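3',5'-cyclic-nucleotide phosphodiesterase 1 (Saccharomyces cerevisiae, PDB 4OJV) is a class-II cyclic-nucleotide phosphodiesterase of the metallo-hydrolase/oxidoreductase clan, with a two-zinc site at one edge of its two mixed beta-sheets. Local coordinates at residues F230-R233 against K234-D237. Numbering follows the deposited sequence.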
ATOM      1  N   PHE A 230       3.188  14.135  21.964  1.00 10.46           N
ATOM      2  CA  PHE A 230       3.822  13.142  22.833  1.00 11.36           C
ATOM      3  C   PHE A 230       4.785  13.865  23.752  1.00 11.11           C
ATOM      4  O   PHE A 230       5.665  14.576  23.281  1.00 11.75           O
ATOM      5  CB  PHE A 230       4.539  12.051  22.029  1.00 11.79           C
ATOM      6  CG  PHE A 230       3.608  11.213  21.200  1.00 11.77           C
ATOM      7  CD1 PHE A 230       3.271  11.594  19.901  1.00 11.91           C
ATOM      8  CD2 PHE A 230       3.021  10.070  21.736  1.00 12.51           C
ATOM      9  CE1 PHE A 230       2.393  10.828  19.151  1.00 12.48           C
ATOM     10  CE2 PHE A 230       2.140   9.302  20.988  1.00 13.10           C
ATOM     11  CZ  PHE A 230       1.824   9.691  19.698  1.00 12.15           C
ATOM     12  N   ARG A 231       4.604  13.676  25.057  1.00 12.75           N
ATOM     13  CA  ARG A 231       5.442  14.339  26.053  1.00 12.75           C
ATOM     14  C   ARG A 231       6.168  13.320  26.914  1.00 11.77           C
ATOM     15  O   ARG A 231       5.536  12.468  27.542  1.00 13.17           O
ATOM     16  CB  ARG A 231       4.604  15.268  26.927  1.00 13.78           C
ATOM     17  CG  ARG A 231       5.390  15.891  28.084  1.00 14.36           C
ATOM     18  CD  ARG A 231       4.623  17.020  28.753  1.00 16.49           C
ATOM     19  NE  ARG A 231       3.360  16.536  29.291  1.00 15.84           N
ATOM     20  CZ  ARG A 231       2.245  17.250  29.370  1.00 16.52           C
ATOM     21  NH1 ARG A 231       2.227  18.516  28.957  1.00 18.92           N
ATOM     22  NH2 ARG A 231       1.146  16.695  29.870  1.00 17.80           N
ATOM     23  N   ASP A 232       7.493  13.404  26.934  1.00 12.53           N
ATOM     24  CA  ASP A 232       8.278  12.598  27.856  1.00 13.18           C
ATOM     25  C   ASP A 232       8.147  13.213  29.246  1.00 14.35           C
ATOM     26  O   ASP A 232       8.536  14.361  29.448  1.00 15.05           O
ATOM     27  CB  ASP A 232       9.740  12.584  27.441  1.00 14.36           C
ATOM     28  CG  ASP A 232      10.604  11.845  28.424  1.00 15.07           C
ATOM     29  OD1 ASP A 232      10.282  10.686  28.721  1.00 15.23           O
ATOM     30  OD2 ASP A 232      11.585  12.432  28.910  1.00 16.66           O
ATOM     31  N   ARG A 233       7.605  12.462  30.199  1.00 15.39           N
ATOM     32  CA  ARG A 233       7.324  13.043  31.509  1.00 17.27           C
ATOM     33  C   ARG A 233       8.551  13.480  32.291  1.00 18.76           C
ATOM     34  O   ARG A 233       8.508  14.504  32.973  1.00 23.69           O
ATOM     35  CB  ARG A 233       6.422  12.136  32.333  1.00 17.10           C
ATOM     36  CG  ARG A 233       4.971  12.212  31.890  1.00 20.23           C
ATOM     37  CD  ARG A 233       4.054  11.551  32.900  1.00 21.41           C
ATOM     38  NE  ARG A 233       4.380  10.136  33.065  1.00 21.77           N
ATOM     39  CZ  ARG A 233       3.910   9.154  32.304  1.00 21.96           C
ATOM     40  NH1 ARG A 233       3.083   9.417  31.304  1.00 21.12           N
ATOM     41  NH2 ARG A 233       4.270   7.899  32.548  1.00 22.27           N
ATOM     42  N   LYS A 234       9.649  12.744  32.155  1.00 17.98           N
ATOM     43  CA  LYS A 234      10.869  13.082  32.905  1.00 20.56           C
ATOM     44  C   LYS A 234      11.498  14.391  32.433  1.00 21.82           C
ATOM     45  O   LYS A 234      11.707  15.314  33.228  1.00 23.32           O
ATOM     46  CB  LYS A 234      11.900  11.952  32.827  1.00 24.04           C
ATOM     47  CG  LYS A 234      13.183  12.240  33.602  1.00 26.68           C
ATOM     48  CD  LYS A 234      14.208  11.129  33.447  1.00 31.31           C
ATOM     49  CE  LYS A 234      15.395  11.349  34.374  1.00 33.27           C
ATOM     50  NZ  LYS A 234      16.394  10.252  34.271  1.00 37.17           N
ATOM     51  N   SER A 235      11.796  14.458  31.137  1.00 18.80           N
ATOM     52  CA  SER A 235      12.477  15.605  30.545  1.00 17.08           C
ATOM     53  C   SER A 235      11.541  16.773  30.268  1.00 15.89           C
ATOM     54  O   SER A 235      11.992  17.912  30.136  1.00 17.94           O
ATOM     55  CB  SER A 235      13.172  15.197  29.245  1.00 17.10           C
ATOM     56  OG  SER A 235      12.208  14.937  28.231  1.00 16.06           O
ATOM     57  N   LYS A 236      10.246  16.480  30.147  1.00 16.24           N
ATOM     58  CA  LYS A 236       9.230  17.451  29.712  1.00 15.68           C
ATOM     59  C   LYS A 236       9.351  17.800  28.222  1.00 15.12           C
ATOM     60  O   LYS A 236       8.617  18.644  27.719  1.00 15.03           O
ATOM     61  CB  LYS A 236       9.202  18.721  30.593  1.00 17.98           C
ATOM     62  CG  LYS A 236       9.034  18.457  32.086  1.00 20.07           C
ATOM     63  CD  LYS A 236       7.748  17.713  32.403  1.00 24.77           C
ATOM     64  CE  LYS A 236       7.667  17.367  33.882  1.00 27.02           C
ATOM     65  NZ  LYS A 236       6.695  16.265  34.115  1.00 28.67           N
ATOM     66  N   ASP A 237      10.275  17.148  27.525  1.00 13.87           N
ATOM     67  CA  ASP A 237      10.388  17.343  26.076  1.00 13.33           C
ATOM     68  C   ASP A 237       9.208  16.729  25.333  1.00 13.26           C
ATOM     69  O   ASP A 237       8.685  15.681  25.722  1.00 13.21           O
ATOM     70  CB  ASP A 237      11.690  16.761  25.535  1.00 14.15           C
ATOM     71  CG  ASP A 237      12.903  17.632  25.822  1.00 14.78           C
ATOM     72  OD1 ASP A 237      12.771  18.713  26.443  1.00 16.48           O
ATOM     73  OD2 ASP A 237      14.001  17.213  25.408  1.00 15.31           O
TER
HETATM   74  O   HOH W   1       9.522  10.080  31.198  1.00 20.44           O
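The turn of the beta-hairpin formed by strands 222-232 and 238-242 is built on Asp232 and Ser235, which meet through their side chains inside the turn. With CG anti to the backbone N (chi1 176°), Asp232 carries its carboxylate to Ser235. OD2 takes two bonds from Ser235: the hydroxyl OG, 2.7 Å away, reaches its anti lone pair, whereas the amide N, at 3.0 Å, comes from above the carboxylate plane. Asp232 OD1 receives a water that in turn accepts from Lys234 N, so both oxygens serve the turn. Ser235 OG also accepts from Asp237 N at 3.0 Å, an ST turn that passes the link on toward the next strand. The backbone closes the turn with Asp232 N bonded to Asp237 O at 2.8 Å and a weak bond from Lys236 N to Asp232 O. The Lys236 chain bends at chi2 (-59°) and curls back, placing NZ 2.8 Å from Arg233 O, in the carbonyl plane on a lone pair. Arg231 and Arg233 both turn their guanidinium groups to Asp205 on strand 204-215. Bonds from Ser235 and the water fix the rotation of the buried Asp232 carboxylate and would probably stabilise its negative charge.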